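Local coordinates for CRISPR system Cmr subunit Cmr6 (PDB 4W8V), which forms part of the cap of the type III-B Cmr ribonucleoprotein complex, an RNA-guided antiviral effector, and binds RNA, at residues K157-Y169 and D185-P198. Residues are numbered along the deposited sequence; the frame is centred on the assembly and turned at random.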
ATOM      1  N   LYS A 157      -4.998 -26.026   7.416  1.00 99.36           N
ATOM      2  CA  LYS A 157      -5.826 -25.004   8.050  1.00 95.76           C
ATOM      3  C   LYS A 157      -4.985 -24.025   8.876  1.00 87.72           C
ATOM      4  O   LYS A 157      -4.375 -24.413   9.866  1.00 89.93           O
ATOM      5  CB  LYS A 157      -6.887 -25.661   8.932  1.00 94.26           C
ATOM      6  CG  LYS A 157      -7.548 -24.708   9.917  1.00102.09           C
ATOM      7  CD  LYS A 157      -8.775 -25.345  10.541  1.00109.35           C
ATOM      8  CE  LYS A 157      -9.361 -24.472  11.631  1.00113.16           C
ATOM      9  NZ  LYS A 157      -8.460 -24.393  12.808  1.00119.83           N
ATOM     10  N   PRO A 158      -4.944 -22.750   8.461  1.00 81.56           N
ATOM     11  CA  PRO A 158      -4.045 -21.788   9.119  1.00 78.15           C
ATOM     12  C   PRO A 158      -4.414 -21.557  10.566  1.00 66.30           C
ATOM     13  O   PRO A 158      -5.585 -21.398  10.895  1.00 69.15           O
ATOM     14  CB  PRO A 158      -4.227 -20.508   8.301  1.00 68.58           C
ATOM     15  CG  PRO A 158      -5.565 -20.645   7.677  1.00 81.84           C
ATOM     16  CD  PRO A 158      -5.771 -22.113   7.422  1.00 79.58           C
ATOM     17  N   ILE A 159      -3.414 -21.576  11.436  1.00 73.55           N
ATOM     18  CA  ILE A 159      -3.636 -21.227  12.830  1.00 78.51           C
ATOM     19  C   ILE A 159      -3.646 -19.710  12.988  1.00 73.56           C
ATOM     20  O   ILE A 159      -2.633 -19.045  12.748  1.00 68.03           O
ATOM     21  CB  ILE A 159      -2.569 -21.835  13.747  1.00 87.59           C
ATOM     22  CG1 ILE A 159      -2.627 -23.361  13.678  1.00 97.02           C
ATOM     23  CG2 ILE A 159      -2.791 -21.375  15.162  1.00 94.79           C
ATOM     24  CD1 ILE A 159      -4.028 -23.937  13.869  1.00 93.70           C
ATOM     25  N   LEU A 160      -4.799 -19.178  13.388  1.00 72.15           N
ATOM     26  CA  LEU A 160      -4.991 -17.737  13.527  1.00 68.50           C
ATOM     27  C   LEU A 160      -4.931 -17.292  14.980  1.00 72.45           C
ATOM     28  O   LEU A 160      -5.487 -17.951  15.855  1.00 70.55           O
ATOM     29  CB  LEU A 160      -6.330 -17.318  12.912  1.00 71.78           C
ATOM     30  CG  LEU A 160      -6.484 -17.621  11.420  1.00 75.92           C
ATOM     31  CD1 LEU A 160      -7.818 -17.118  10.908  1.00 72.16           C
ATOM     32  CD2 LEU A 160      -5.343 -17.020  10.624  1.00 65.45           C
ATOM     33  N   GLU A 161      -4.260 -16.168  15.236  1.00 68.38           N
ATOM     34  CA  GLU A 161      -4.220 -15.602  16.580  1.00 69.77           C
ATOM     35  C   GLU A 161      -5.082 -14.345  16.652  1.00 68.99           C
ATOM     36  O   GLU A 161      -5.051 -13.505  15.750  1.00 65.25           O
ATOM     37  CB  GLU A 161      -2.784 -15.284  17.004  1.00 80.09           C
ATOM     38  CG  GLU A 161      -1.867 -16.491  17.152  1.00 97.82           C
ATOM     39  CD  GLU A 161      -2.251 -17.394  18.310  1.00115.36           C
ATOM     40  OE1 GLU A 161      -2.748 -16.880  19.335  1.00124.00           O
ATOM     41  OE2 GLU A 161      -2.061 -18.626  18.194  1.00119.10           O
ATOM     42  N   LEU A 162      -5.862 -14.238  17.723  1.00 64.33           N
ATOM     43  CA  LEU A 162      -6.710 -13.076  17.970  1.00 66.96           C
ATOM     44  C   LEU A 162      -6.167 -12.191  19.086  1.00 68.00           C
ATOM     45  O   LEU A 162      -6.022 -12.646  20.218  1.00 65.80           O
ATOM     46  CB  LEU A 162      -8.125 -13.519  18.338  1.00 72.95           C
ATOM     47  CG  LEU A 162      -9.049 -12.339  18.632  1.00 71.27           C
ATOM     48  CD1 LEU A 162      -9.330 -11.567  17.352  1.00 77.30           C
ATOM     49  CD2 LEU A 162     -10.333 -12.817  19.283  1.00 73.34           C
ATOM     50  N   ASP A 163      -5.883 -10.926  18.773  1.00 61.44           N
ATOM     51  CA  ASP A 163      -5.426  -9.981  19.787  1.00 63.13           C
ATOM     52  C   ASP A 163      -6.203  -8.673  19.734  1.00 66.72           C
ATOM     53  O   ASP A 163      -6.831  -8.342  18.736  1.00 64.01           O
ATOM     54  CB  ASP A 163      -3.933  -9.698  19.632  1.00 73.28           C
ATOM     55  CG  ASP A 163      -3.076 -10.847  20.111  1.00 88.76           C
ATOM     56  OD1 ASP A 163      -2.755 -10.877  21.323  1.00 93.30           O
ATOM     57  OD2 ASP A 163      -2.730 -11.718  19.281  1.00 90.53           O
ATOM     58  N   ILE A 164      -6.151  -7.916  20.816  1.00 72.65           N
ATOM     59  CA  ILE A 164      -6.842  -6.644  20.834  1.00 64.58           C
ATOM     60  C   ILE A 164      -5.847  -5.499  20.915  1.00 57.65           C
ATOM     61  O   ILE A 164      -4.949  -5.498  21.738  1.00 64.36           O
ATOM     62  CB  ILE A 164      -7.852  -6.623  21.975  1.00 63.34           C
ATOM     63  CG1 ILE A 164      -8.975  -7.610  21.628  1.00 59.37           C
ATOM     64  CG2 ILE A 164      -8.432  -5.235  22.164  1.00 57.10           C
ATOM     65  CD1 ILE A 164      -9.704  -8.127  22.806  1.00 65.42           C
ATOM     66  N   MET A 165      -5.968  -4.565  19.980  1.00 59.20           N
ATOM     67  CA  MET A 165      -5.131  -3.371  19.971  1.00 54.35           C
ATOM     68  C   MET A 165      -5.998  -2.150  19.734  1.00 66.44           C
ATOM     69  O   MET A 165      -7.152  -2.266  19.297  1.00 63.23           O
ATOM     70  CB  MET A 165      -4.036  -3.455  18.907  1.00 60.61           C
ATOM     71  CG  MET A 165      -2.998  -4.561  19.154  1.00 67.76           C
ATOM     72  SD  MET A 165      -1.597  -4.554  18.026  1.00 64.12           S
ATOM     73  CE  MET A 165      -2.378  -4.925  16.456  1.00 54.92           C
ATOM     74  N   ASN A 166      -5.434  -0.985  20.049  1.00 65.79           N
ATOM     75  CA  ASN A 166      -6.091   0.301  19.839  1.00 64.05           C
ATOM     76  C   ASN A 166      -5.345   1.129  18.795  1.00 52.94           C
ATOM     77  O   ASN A 166      -4.156   0.953  18.604  1.00 55.10           O
ATOM     78  CB  ASN A 166      -6.189   1.080  21.154  1.00 68.25           C
ATOM     79  CG  ASN A 166      -7.123   0.424  22.158  1.00 69.92           C
ATOM     80  OD1 ASN A 166      -7.064  -0.780  22.385  1.00 63.56           O
ATOM     81  ND2 ASN A 166      -7.986   1.224  22.771  1.00 75.79           N
ATOM     82  N   PRO A 167      -6.049   2.025  18.102  1.00 58.10           N
ATOM     83  CA  PRO A 167      -5.406   2.888  17.114  1.00 57.91           C
ATOM     84  C   PRO A 167      -4.815   4.164  17.713  1.00 58.53           C
ATOM     85  O   PRO A 167      -5.415   4.792  18.566  1.00 58.80           O
ATOM     86  CB  PRO A 167      -6.555   3.249  16.184  1.00 55.19           C
ATOM     87  CG  PRO A 167      -7.729   3.290  17.097  1.00 55.25           C
ATOM     88  CD  PRO A 167      -7.512   2.180  18.087  1.00 62.37           C
ATOM     89  N   HIS A 168      -3.635   4.526  17.243  1.00 53.41           N
ATOM     90  CA  HIS A 168      -3.099   5.847  17.447  1.00 53.50           C
ATOM     91  C   HIS A 168      -2.779   6.479  16.098  1.00 60.78           C
ATOM     92  O   HIS A 168      -2.074   5.873  15.288  1.00 60.26           O
ATOM     93  CB  HIS A 168      -1.854   5.812  18.318  1.00 61.84           C
ATOM     94  CG  HIS A 168      -1.020   7.041  18.170  1.00 63.03           C
ATOM     95  ND1 HIS A 168      -1.442   8.273  18.618  1.00 57.03           N
ATOM     96  CD2 HIS A 168       0.160   7.243  17.541  1.00 57.86           C
ATOM     97  CE1 HIS A 168      -0.530   9.178  18.304  1.00 65.48           C
ATOM     98  NE2 HIS A 168       0.445   8.580  17.645  1.00 59.21           N
ATOM     99  N   TYR A 169      -3.297   7.682  15.843  1.00 52.90           N
ATOM    100  CA  TYR A 169      -3.033   8.333  14.562  1.00 49.24           C
ATOM    101  C   TYR A 169      -2.097   9.512  14.700  1.00 58.20           C
ATOM    102  O   TYR A 169      -2.162  10.287  15.666  1.00 57.45           O
ATOM    103  CB  TYR A 169      -4.342   8.771  13.885  1.00 50.80           C
ATOM    104  CG  TYR A 169      -5.262   7.610  13.569  1.00 59.77           C
ATOM    105  CD1 TYR A 169      -5.081   6.846  12.408  1.00 65.22           C
ATOM    106  CD2 TYR A 169      -6.283   7.251  14.441  1.00 55.26           C
ATOM    107  CE1 TYR A 169      -5.915   5.776  12.116  1.00 63.49           C
ATOM    108  CE2 TYR A 169      -7.110   6.183  14.165  1.00 58.26           C
ATOM    109  CZ  TYR A 169      -6.923   5.445  13.001  1.00 68.24           C
ATOM    110  OH  TYR A 169      -7.744   4.374  12.718  1.00 67.84           O
ATOM    111  N   ASP A 185       0.728  12.267  23.776  1.00 66.94           N
ATOM    112  CA  ASP A 185      -0.246  11.644  22.881  1.00 67.82           C
ATOM    113  C   ASP A 185      -0.445  10.172  23.277  1.00 69.61           C
ATOM    114  O   ASP A 185       0.296   9.645  24.105  1.00 66.97           O
ATOM    115  CB  ASP A 185       0.218  11.768  21.420  1.00 61.11           C
ATOM    116  CG  ASP A 185      -0.932  11.699  20.420  1.00 62.50           C
ATOM    117  OD1 ASP A 185      -2.002  11.153  20.755  1.00 61.20           O
ATOM    118  OD2 ASP A 185      -0.763  12.198  19.286  1.00 62.54           O
ATOM    119  N   TRP A 186      -1.447   9.511  22.706  1.00 66.71           N
ATOM    120  CA  TRP A 186      -1.711   8.129  23.081  1.00 62.55           C
ATOM    121  C   TRP A 186      -2.686   7.457  22.123  1.00 56.78           C
ATOM    122  O   TRP A 186      -3.152   8.066  21.162  1.00 57.56           O
ATOM    123  CB  TRP A 186      -2.249   8.051  24.523  1.00 56.51           C
ATOM    124  CG  TRP A 186      -2.119   6.682  25.146  1.00 60.61           C
ATOM    125  CD1 TRP A 186      -3.130   5.891  25.605  1.00 62.89           C
ATOM    126  CD2 TRP A 186      -0.907   5.936  25.343  1.00 61.90           C
ATOM    127  NE1 TRP A 186      -2.628   4.703  26.090  1.00 56.28           N
ATOM    128  CE2 TRP A 186      -1.266   4.708  25.940  1.00 59.82           C
ATOM    129  CE3 TRP A 186       0.447   6.191  25.075  1.00 61.82           C
ATOM    130  CZ2 TRP A 186      -0.323   3.738  26.273  1.00 60.98           C
ATOM    131  CZ3 TRP A 186       1.383   5.231  25.413  1.00 63.41           C
ATOM    132  CH2 TRP A 186       0.995   4.018  26.011  1.00 63.06           C
ATOM    133  N   TYR A 187      -2.973   6.190  22.399  1.00 61.92           N
ATOM    134  CA  TYR A 187      -4.008   5.450  21.704  1.00 61.59           C
ATOM    135  C   TYR A 187      -5.389   5.983  22.073  1.00 62.02           C
ATOM    136  O   TYR A 187      -5.604   6.477  23.177  1.00 59.55           O
ATOM    137  CB  TYR A 187      -3.911   3.962  22.045  1.00 62.83           C
ATOM    138  CG  TYR A 187      -2.541   3.387  21.820  1.00 57.40           C
ATOM    139  CD1 TYR A 187      -2.157   2.949  20.563  1.00 56.84           C
ATOM    140  CD2 TYR A 187      -1.634   3.275  22.866  1.00 54.05           C
ATOM    141  CE1 TYR A 187      -0.898   2.422  20.341  1.00 57.96           C
ATOM    142  CE2 TYR A 187      -0.361   2.752  22.653  1.00 60.69           C
ATOM    143  CZ  TYR A 187      -0.008   2.320  21.381  1.00 60.22           C
ATOM    144  OH  TYR A 187       1.241   1.803  21.141  1.00 64.15           O
ATOM    145  N   ASP A 188      -6.319   5.859  21.132  1.00 58.36           N
ATOM    146  CA  ASP A 188      -7.705   6.199  21.365  1.00 56.99           C
ATOM    147  C   ASP A 188      -8.350   5.037  22.125  1.00 67.98           C
ATOM    148  O   ASP A 188      -7.863   3.911  22.038  1.00 63.16           O
ATOM    149  CB  ASP A 188      -8.399   6.486  20.035  1.00 52.01           C
ATOM    150  CG  ASP A 188      -7.794   7.674  19.320  1.00 62.21           C
ATOM    151  OD1 ASP A 188      -7.591   8.730  19.982  1.00 57.96           O
ATOM    152  OD2 ASP A 188      -7.488   7.557  18.111  1.00 61.39           O
ATOM    153  N   PRO A 189      -9.410   5.315  22.905  1.00 72.60           N
ATOM    154  CA  PRO A 189     -10.101   4.313  23.725  1.00 75.72           C
ATOM    155  C   PRO A 189     -11.093   3.457  22.934  1.00 69.43           C
ATOM    156  O   PRO A 189     -12.274   3.373  23.255  1.00 65.32           O
ATOM    157  CB  PRO A 189     -10.838   5.175  24.754  1.00 74.08           C
ATOM    158  CG  PRO A 189     -11.175   6.387  23.996  1.00 66.15           C
ATOM    159  CD  PRO A 189      -9.958   6.659  23.142  1.00 72.54           C
ATOM    160  N   ILE A 190     -10.613   2.831  21.878  1.00 67.14           N
ATOM    161  CA  ILE A 190     -11.474   1.951  21.115  1.00 67.02           C
ATOM    162  C   ILE A 190     -10.706   0.667  20.830  1.00 65.19           C
ATOM    163  O   ILE A 190      -9.719   0.671  20.095  1.00 57.32           O
ATOM    164  CB  ILE A 190     -11.980   2.654  19.837  1.00 74.80           C
ATOM    165  CG1 ILE A 190     -12.619   1.666  18.873  1.00 82.81           C
ATOM    166  CG2 ILE A 190     -10.872   3.419  19.161  1.00 81.39           C
ATOM    167  CD1 ILE A 190     -13.156   2.348  17.643  1.00 89.99           C
ATOM    168  N   PRO A 191     -11.118  -0.431  21.486  1.00 67.51           N
ATOM    169  CA  PRO A 191     -10.493  -1.745  21.311  1.00 73.31           C
ATOM    170  C   PRO A 191     -10.879  -2.383  19.983  1.00 58.92           C
ATOM    171  O   PRO A 191     -12.033  -2.381  19.604  1.00 60.19           O
ATOM    172  CB  PRO A 191     -11.039  -2.548  22.489  1.00 65.43           C
ATOM    173  CG  PRO A 191     -12.355  -1.943  22.751  1.00 69.43           C
ATOM    174  CD  PRO A 191     -12.151  -0.464  22.536  1.00 64.27           C
ATOM    175  N   ILE A 192      -9.901  -2.932  19.283  1.00 60.66           N
ATOM    176  CA  ILE A 192     -10.128  -3.458  17.943  1.00 56.97           C
ATOM    177  C   ILE A 192      -9.572  -4.873  17.862  1.00 61.05           C
ATOM    178  O   ILE A 192      -8.450  -5.115  18.311  1.00 59.65           O
ATOM    179  CB  ILE A 192      -9.450  -2.554  16.865  1.00 65.46           C
ATOM    180  CG1 ILE A 192     -10.047  -1.146  16.873  1.00 61.16           C
ATOM    181  CG2 ILE A 192      -9.583  -3.135  15.505  1.00 59.05           C
ATOM    182  CD1 ILE A 192      -9.258  -0.160  15.993  1.00 57.20           C
ATOM    183  N   PHE A 193     -10.370  -5.805  17.320  1.00 58.36           N
ATOM    184  CA  PHE A 193      -9.905  -7.167  17.079  1.00 63.78           C
ATOM    185  C   PHE A 193      -8.916  -7.232  15.940  1.00 54.89           C
ATOM    186  O   PHE A 193      -9.135  -6.657  14.891  1.00 60.31           O
ATOM    187  CB  PHE A 193     -11.063  -8.109  16.759  1.00 67.63           C
ATOM    188  CG  PHE A 193     -11.963  -8.391  17.922  1.00 60.78           C
ATOM    189  CD1 PHE A 193     -11.561  -9.241  18.934  1.00 59.38           C
ATOM    190  CD2 PHE A 193     -13.227  -7.837  17.978  1.00 62.20           C
ATOM    191  CE1 PHE A 193     -12.403  -9.524  19.988  1.00 69.28           C
ATOM    192  CE2 PHE A 193     -14.065  -8.110  19.023  1.00 68.13           C
ATOM    193  CZ  PHE A 193     -13.659  -8.958  20.031  1.00 69.89           C
ATOM    194  N   PHE A 194      -7.824  -7.946  16.167  1.00 52.00           N
ATOM    195  CA  PHE A 194      -6.818  -8.197  15.140  1.00 47.39           C
ATOM    196  C   PHE A 194      -6.553  -9.691  15.019  1.00 61.61           C
ATOM    197  O   PHE A 194      -6.306 -10.357  16.024  1.00 59.94           O
ATOM    198  CB  PHE A 194      -5.505  -7.476  15.458  1.00 50.56           C
ATOM    199  CG  PHE A 194      -5.496  -6.028  15.057  1.00 57.79           C
ATOM    200  CD1 PHE A 194      -4.990  -5.639  13.831  1.00 51.01           C
ATOM    201  CD2 PHE A 194      -6.013  -5.057  15.905  1.00 62.21           C
ATOM    202  CE1 PHE A 194      -4.985  -4.307  13.460  1.00 54.06           C
ATOM    203  CE2 PHE A 194      -6.012  -3.711  15.543  1.00 61.44           C
ATOM    204  CZ  PHE A 194      -5.492  -3.338  14.318  1.00 58.20           C
ATOM    205  N   LEU A 195      -6.626 -10.206  13.790  1.00 57.16           N
ATOM    206  CA  LEU A 195      -6.210 -11.560  13.489  1.00 59.86           C
ATOM    207  C   LEU A 195      -4.802 -11.567  12.926  1.00 57.16           C
ATOM    208  O   LEU A 195      -4.492 -10.797  12.011  1.00 53.71           O
ATOM    209  CB  LEU A 195      -7.174 -12.211  12.488  1.00 62.64           C
ATOM    210  CG  LEU A 195      -8.564 -12.519  13.034  1.00 66.51           C
ATOM    211  CD1 LEU A 195      -9.468 -13.051  11.913  1.00 67.09           C
ATOM    212  CD2 LEU A 195      -8.475 -13.493  14.206  1.00 66.46           C
ATOM    213  N   THR A 196      -3.943 -12.416  13.477  1.00 54.34           N
ATOM    214  CA  THR A 196      -2.615 -12.599  12.896  1.00 64.22           C
ATOM    215  C   THR A 196      -2.622 -13.824  12.009  1.00 58.62           C
ATOM    216  O   THR A 196      -3.008 -14.904  12.438  1.00 63.59           O
ATOM    217  CB  THR A 196      -1.516 -12.740  13.963  1.00 60.62           C
ATOM    218  OG1 THR A 196      -1.459 -11.534  14.728  1.00 68.03           O
ATOM    219  CG2 THR A 196      -0.168 -12.973  13.303  1.00 56.62           C
ATOM    220  N   VAL A 197      -2.217 -13.617  10.762  1.00 67.71           N
ATOM    221  CA  VAL A 197      -2.249 -14.630   9.714  1.00 54.95           C
ATOM    222  C   VAL A 197      -0.853 -15.205   9.551  1.00 64.16           C
ATOM    223  O   VAL A 197       0.111 -14.451   9.477  1.00 74.79           O
ATOM    224  CB  VAL A 197      -2.740 -14.034   8.379  1.00 52.83           C
ATOM    225  CG1 VAL A 197      -2.573 -15.042   7.216  1.00 48.32           C
ATOM    226  CG2 VAL A 197      -4.180 -13.572   8.511  1.00 49.29           C
ATOM    227  N   PRO A 198      -0.730 -16.549   9.512  1.00 63.77           N
ATOM    228  CA  PRO A 198       0.628 -17.107   9.495  1.00 54.61           C
ATOM    229  C   PRO A 198       1.331 -16.899   8.162  1.00 61.59           C
ATOM    230  O   PRO A 198       0.731 -16.403   7.212  1.00 63.10           O
ATOM    231  CB  PRO A 198       0.410 -18.601   9.773  1.00 71.57           C
ATOM    232  CG  PRO A 198      -1.033 -18.869   9.462  1.00 74.71           C
ATOM    233  CD  PRO A 198      -1.767 -17.578   9.719  1.00 67.00           C
TER
HETATM  234  O   HOH W   1      -5.367   8.926  17.668  1.00 53.41           O
HETATM  235  O   HOH W   2      -1.711  12.683  16.837  1.00 57.50           O
HETATM  236  O   HOH W   3      -3.450  10.442  18.609  1.00 58.97           O
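Met-165 lays its terminal methyl over one face of the Phe-194 ring, CE standing 3.6 Å from the ring centroid, a Met-aromatic contact made through a CH-pi approach. The two residues belong to an antiparallel beta-hairpin with a long, irregular connection, in the C-terminal, RAMP-superfamily part of Cmr6, in which 161-165 is the edge strand of a three-stranded sheet and 192-197 the central one, bonded on its other side to strand 25-28. The methionine chain runs extended until chi3 (-65°), where it bends and brings CE back over the ring, while Val-26 lines both side chains.

Backbone pairing follows the antiparallel pattern of alternate pairs: Asp-163 and Phe-194 exchange two bonds, each 2.8 Å between N and O, whereas Glu-161 N reaches Thr-196 O only weakly. On the opposite face of the ribbon Leu-162 inserts CD1 between Phe-193 and Leu-195, 3.6 Å from Phe-193 CD1 and 3.8 Å from Leu-195 CD2.

Beyond the strands the two segments stay together without regular ladder pairing. Asn-166 sends ND2 to Asp-188 O (2.8 Å), the acceptor lying in the amide plane, and Asp-188 N returns a bond to Pro-167 O. Pro-167 meanwhile rests its CD against the Ile-192 CD1 methyl. Water joins the far end, bridging Tyr-169 N to Asp-188 OD2. There the His-168 ring stands almost perpendicular to the Asp-185 carboxylate, whose OD2 lies at the ring edge, near its plane, 3.2 Å from His-168 CE1, and its ND1 donates to Trp-186 O at 3.1 Å along a bent path (137°), from above the carbonyl plane.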